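Local coordinates for protein EmGH1 (Erythrobacter marinus, PDB 5Z87) that probably hydrolyses beta-glucosidic linkages as a family 3 glycoside hydrolase, with a fibronectin type III-like domain near its C-terminus, at residues 758-770 and 774-785. Sequence-based numbering, arbitrary orientation.
Sequences KLLVEPGEIVIMA and SQNLQETRITLV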
loop_
_atom_site.group_PDB
_atom_site.type_symbol
_atom_site.label_atom_id
_atom_site.label_comp_id
_atom_site.label_asym_id
_atom_site.label_seq_id
_atom_site.Cartn_x
_atom_site.Cartn_y
_atom_site.Cartn_z
ATOM N N LYS A 758 -18.623 12.560 12.938
ATOM C CA LYS A 758 -19.100 12.838 14.280
ATOM C C LYS A 758 -18.041 12.440 15.300
ATOM O O LYS A 758 -17.544 11.308 15.284
ATOM C CB LYS A 758 -20.405 12.077 14.525
ATOM C CG LYS A 758 -21.091 12.352 15.857
ATOM C CD LYS A 758 -22.106 11.253 16.125
ATOM C CE LYS A 758 -22.759 11.405 17.484
ATOM N NZ LYS A 758 -23.456 10.149 17.886
ATOM N N LEU A 759 -17.708 13.363 16.198
ATOM C CA LEU A 759 -16.706 13.077 17.214
ATOM C C LEU A 759 -17.269 12.121 18.260
ATOM O O LEU A 759 -18.257 12.435 18.927
ATOM C CB LEU A 759 -16.236 14.369 17.866
ATOM C CG LEU A 759 -15.191 14.202 18.968
ATOM C CD1 LEU A 759 -13.830 13.721 18.415
ATOM C CD2 LEU A 759 -15.049 15.527 19.699
ATOM N N LEU A 760 -16.642 10.959 18.403
ATOM C CA LEU A 760 -16.982 9.986 19.437
ATOM C C LEU A 760 -15.982 10.091 20.577
ATOM O O LEU A 760 -14.772 9.998 20.352
ATOM C CB LEU A 760 -16.965 8.561 18.886
ATOM C CG LEU A 760 -17.839 8.312 17.660
ATOM C CD1 LEU A 760 -17.673 6.864 17.137
ATOM C CD2 LEU A 760 -19.294 8.622 17.996
ATOM N N VAL A 761 -16.482 10.285 21.795
ATOM C CA VAL A 761 -15.665 10.205 22.999
ATOM C C VAL A 761 -16.241 9.088 23.855
ATOM O O VAL A 761 -17.438 9.090 24.166
ATOM C CB VAL A 761 -15.620 11.536 23.767
ATOM C CG1 VAL A 761 -14.547 11.487 24.840
ATOM C CG2 VAL A 761 -15.328 12.663 22.816
ATOM N N GLU A 762 -15.398 8.126 24.220
ATOM C CA GLU A 762 -15.903 6.940 24.873
ATOM C C GLU A 762 -15.271 6.757 26.248
ATOM O O GLU A 762 -14.086 7.054 26.437
ATOM C CB GLU A 762 -15.643 5.710 23.987
ATOM C CG GLU A 762 -16.337 5.842 22.618
ATOM C CD GLU A 762 -15.817 4.893 21.541
ATOM O OE1 GLU A 762 -16.424 4.890 20.454
ATOM O OE2 GLU A 762 -14.820 4.166 21.761
ATOM N N PRO A 763 -16.039 6.293 27.229
ATOM C CA PRO A 763 -15.458 6.014 28.545
ATOM C C PRO A 763 -14.334 5.003 28.419
ATOM O O PRO A 763 -14.367 4.116 27.561
ATOM C CB PRO A 763 -16.635 5.433 29.343
ATOM C CG PRO A 763 -17.853 5.812 28.571
ATOM C CD PRO A 763 -17.442 5.860 27.141
ATOM N N GLY A 764 -13.333 5.140 29.284
ATOM C CA GLY A 764 -12.225 4.208 29.315
ATOM C C GLY A 764 -10.879 4.906 29.357
ATOM O O GLY A 764 -10.770 6.131 29.399
ATOM N N GLU A 765 -9.833 4.085 29.309
ATOM C CA GLU A 765 -8.478 4.518 29.608
ATOM C C GLU A 765 -7.832 5.240 28.430
ATOM O O GLU A 765 -7.988 4.844 27.271
ATOM C CB GLU A 765 -7.630 3.311 29.991
ATOM C CG GLU A 765 -6.177 3.620 30.235
ATOM C CD GLU A 765 -5.352 2.360 30.418
ATOM O OE1 GLU A 765 -5.027 1.690 29.402
ATOM O OE2 GLU A 765 -5.053 2.035 31.591
ATOM N N ILE A 766 -7.092 6.297 28.739
ATOM C CA ILE A 766 -6.205 6.949 27.787
ATOM C C ILE A 766 -4.804 6.906 28.370
ATOM O O ILE A 766 -4.609 7.246 29.542
ATOM C CB ILE A 766 -6.618 8.402 27.505
ATOM C CG1 ILE A 766 -8.105 8.492 27.116
ATOM C CG2 ILE A 766 -5.684 8.996 26.450
ATOM C CD1 ILE A 766 -8.421 7.963 25.699
ATOM N N VAL A 767 -3.840 6.466 27.560
ATOM C CA VAL A 767 -2.429 6.526 27.914
ATOM C C VAL A 767 -1.884 7.828 27.352
ATOM O O VAL A 767 -2.083 8.129 26.172
ATOM C CB VAL A 767 -1.657 5.315 27.356
ATOM C CG1 VAL A 767 -0.205 5.314 27.864
ATOM C CG2 VAL A 767 -2.342 4.018 27.737
ATOM N N ILE A 768 -1.233 8.620 28.199
ATOM C CA ILE A 768 -0.632 9.887 27.796
ATOM C C ILE A 768 0.877 9.712 27.851
ATOM O O ILE A 768 1.411 9.253 28.863
ATOM C CB ILE A 768 -1.096 11.049 28.695
ATOM C CG1 ILE A 768 -2.587 11.320 28.493
ATOM C CG2 ILE A 768 -0.299 12.300 28.398
ATOM C CD1 ILE A 768 -3.167 12.238 29.530
ATOM N N MET A 769 1.555 10.050 26.757
ATOM C CA MET A 769 2.982 9.802 26.614
ATOM C C MET A 769 3.710 11.092 26.265
ATOM O O MET A 769 3.167 11.961 25.579
ATOM C CB MET A 769 3.254 8.747 25.541
ATOM C CG MET A 769 2.657 7.374 25.858
ATOM S SD MET A 769 2.407 6.400 24.360
ATOM C CE MET A 769 0.817 7.020 23.852
ATOM N N ALA A 770 4.948 11.213 26.751
ATOM C CA ALA A 770 5.752 12.396 26.476
ATOM C C ALA A 770 7.227 12.025 26.435
ATOM O O ALA A 770 7.678 11.116 27.136
ATOM C CB ALA A 770 5.504 13.495 27.519
ATOM N N SER A 774 9.144 9.968 19.233
ATOM C CA SER A 774 8.078 8.983 19.351
ATOM C C SER A 774 8.522 7.643 19.929
ATOM O O SER A 774 7.664 6.785 20.145
ATOM C CB SER A 774 7.431 8.750 17.991
ATOM O OG SER A 774 8.352 8.182 17.080
ATOM N N GLN A 775 9.813 7.421 20.167
ATOM C CA GLN A 775 10.242 6.164 20.768
ATOM C C GLN A 775 10.707 6.297 22.204
ATOM O O GLN A 775 10.631 5.326 22.947
ATOM C CB GLN A 775 11.362 5.517 19.939
ATOM C CG GLN A 775 10.860 5.137 18.564
ATOM C CD GLN A 775 11.458 3.865 17.985
ATOM O OE1 GLN A 775 10.731 2.916 17.700
ATOM N NE2 GLN A 775 12.775 3.853 17.777
ATOM N N ASN A 776 11.157 7.475 22.625
ATOM C CA ASN A 776 11.712 7.640 23.962
ATOM C C ASN A 776 10.695 8.380 24.815
ATOM O O ASN A 776 10.751 9.594 25.007
ATOM C CB ASN A 776 13.056 8.347 23.884
ATOM C CG ASN A 776 14.085 7.509 23.150
ATOM O OD1 ASN A 776 14.291 7.662 21.947
ATOM N ND2 ASN A 776 14.682 6.565 23.860
ATOM N N LEU A 777 9.767 7.610 25.353
ATOM C CA LEU A 777 8.564 8.142 25.970
ATOM C C LEU A 777 8.385 7.574 27.362
ATOM O O LEU A 777 8.692 6.402 27.607
ATOM C CB LEU A 777 7.332 7.793 25.150
ATOM C CG LEU A 777 7.273 8.234 23.697
ATOM C CD1 LEU A 777 6.091 7.537 23.029
ATOM C CD2 LEU A 777 7.127 9.758 23.644
ATOM N N GLN A 778 7.880 8.404 28.267
ATOM C CA GLN A 778 7.306 7.918 29.510
ATOM C C GLN A 778 5.818 8.237 29.493
ATOM O O GLN A 778 5.344 9.012 28.661
ATOM C CB GLN A 778 7.992 8.536 30.732
ATOM C CG GLN A 778 9.475 8.225 30.827
ATOM C CD GLN A 778 10.108 8.786 32.096
ATOM O OE1 GLN A 778 10.522 9.944 32.133
ATOM N NE2 GLN A 778 10.171 7.975 33.139
ATOM N N GLU A 779 5.068 7.611 30.393
ATOM C CA GLU A 779 3.627 7.628 30.244
ATOM C C GLU A 779 2.930 7.727 31.595
ATOM O O GLU A 779 3.516 7.491 32.652
ATOM C CB GLU A 779 3.131 6.387 29.481
ATOM C CG GLU A 779 3.588 5.060 30.053
ATOM C CD GLU A 779 2.974 3.863 29.326
ATOM O OE1 GLU A 779 2.154 3.159 29.949
ATOM O OE2 GLU A 779 3.307 3.630 28.138
ATOM N N THR A 780 1.659 8.104 31.523
ATOM C CA THR A 780 0.747 8.102 32.650
ATOM C C THR A 780 -0.626 7.768 32.092
ATOM O O THR A 780 -0.861 7.880 30.887
ATOM C CB THR A 780 0.744 9.451 33.374
ATOM O OG1 THR A 780 -0.044 9.349 34.563
ATOM C CG2 THR A 780 0.167 10.557 32.459
ATOM N N ARG A 781 -1.535 7.345 32.962
ATOM C CA ARG A 781 -2.826 6.838 32.522
ATOM C C ARG A 781 -3.958 7.607 33.180
ATOM O O ARG A 781 -3.975 7.774 34.401
ATOM C CB ARG A 781 -2.955 5.357 32.840
ATOM C CG ARG A 781 -2.130 4.507 31.931
ATOM C CD ARG A 781 -2.081 3.082 32.419
ATOM N NE ARG A 781 -1.834 2.180 31.307
ATOM C CZ ARG A 781 -0.647 2.025 30.743
ATOM N NH1 ARG A 781 0.395 2.707 31.201
ATOM N NH2 ARG A 781 -0.503 1.195 29.724
ATOM N N ILE A 782 -4.918 8.041 32.373
ATOM C CA ILE A 782 -6.129 8.661 32.882
ATOM C C ILE A 782 -7.332 7.851 32.410
ATOM O O ILE A 782 -7.247 7.030 31.488
ATOM C CB ILE A 782 -6.253 10.131 32.441
ATOM C CG1 ILE A 782 -6.360 10.197 30.916
ATOM C CG2 ILE A 782 -5.059 10.934 32.961
ATOM C CD1 ILE A 782 -7.512 11.049 30.426
ATOM N N THR A 783 -8.465 8.093 33.065
ATOM C CA THR A 783 -9.730 7.450 32.731
ATOM C C THR A 783 -10.743 8.516 32.343
ATOM O O THR A 783 -10.884 9.526 33.039
ATOM C CB THR A 783 -10.248 6.623 33.907
ATOM O OG1 THR A 783 -9.312 5.583 34.193
ATOM C CG2 THR A 783 -11.599 5.999 33.589
ATOM N N LEU A 784 -11.420 8.304 31.223
ATOM C CA LEU A 784 -12.573 9.112 30.856
ATOM C C LEU A 784 -13.822 8.451 31.422
ATOM O O LEU A 784 -13.998 7.231 31.294
ATOM C CB LEU A 784 -12.696 9.257 29.338
ATOM C CG LEU A 784 -11.465 9.707 28.546
ATOM C CD1 LEU A 784 -11.776 9.791 27.054
ATOM C CD2 LEU A 784 -10.934 11.028 29.063
ATOM N N VAL A 785 -14.672 9.252 32.064
ATOM C CA VAL A 785 -15.905 8.757 32.674
ATOM C C VAL A 785 -17.127 9.441 32.066
ATOM O O VAL A 785 -18.109 8.778 31.715
ATOM C CB VAL A 785 -15.893 8.950 34.191
ATOM C CG1 VAL A 785 -17.217 8.514 34.781
ATOM C CG2 VAL A 785 -14.758 8.145 34.810
ATOM O OXT VAL A 785 -17.159 10.665 31.906
#
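The carbonyl O of I782 takes the I766 N-H at 2.8 Å (N to O) with an N-H...O angle of 170°, and the CA-H of E765 also points at this oxygen, CA to O 3.4 Å. An equally short bond, I768 N to T780 O at 2.8 Å, forms at the next hydrogen-bonded pair. Eight backbone bonds, from G764-L784 to A770-Q778, join 764-770 to 778-784 as an antiparallel beta hairpin of the fibronectin type III-like domain.

On one face, L784 lays CG against CG1 of I766 (3.8 Å), while its CD1 meets CG1 of V761. I768 CD1 reaches I782 CG1, which also touches I766 CB. Strand 689-697 packs on I768 and I782, and I766 touches D713, a magnesium ligand.

The other face carries charge. E765 extends, CG anti to the backbone N (chi1 176°), bringing OE2 to the guanidinium edge of R781, 3.2 Å from NE; this is a salt bridge whose N-H...O bond is weak and bent, with the two planes 74° apart. S714 holds the other carboxylate oxygen, OE1. V767 CG2 lies over one guanidinium face, 3.9 Å from NH2. Beyond, L777 CD1 packs on M769 CB at 4.0 Å.

The eight backbone bonds thus fix the register of the hairpin, while E765, with OE1 held by S714 and OE2 on R781, probably steadies the charged face.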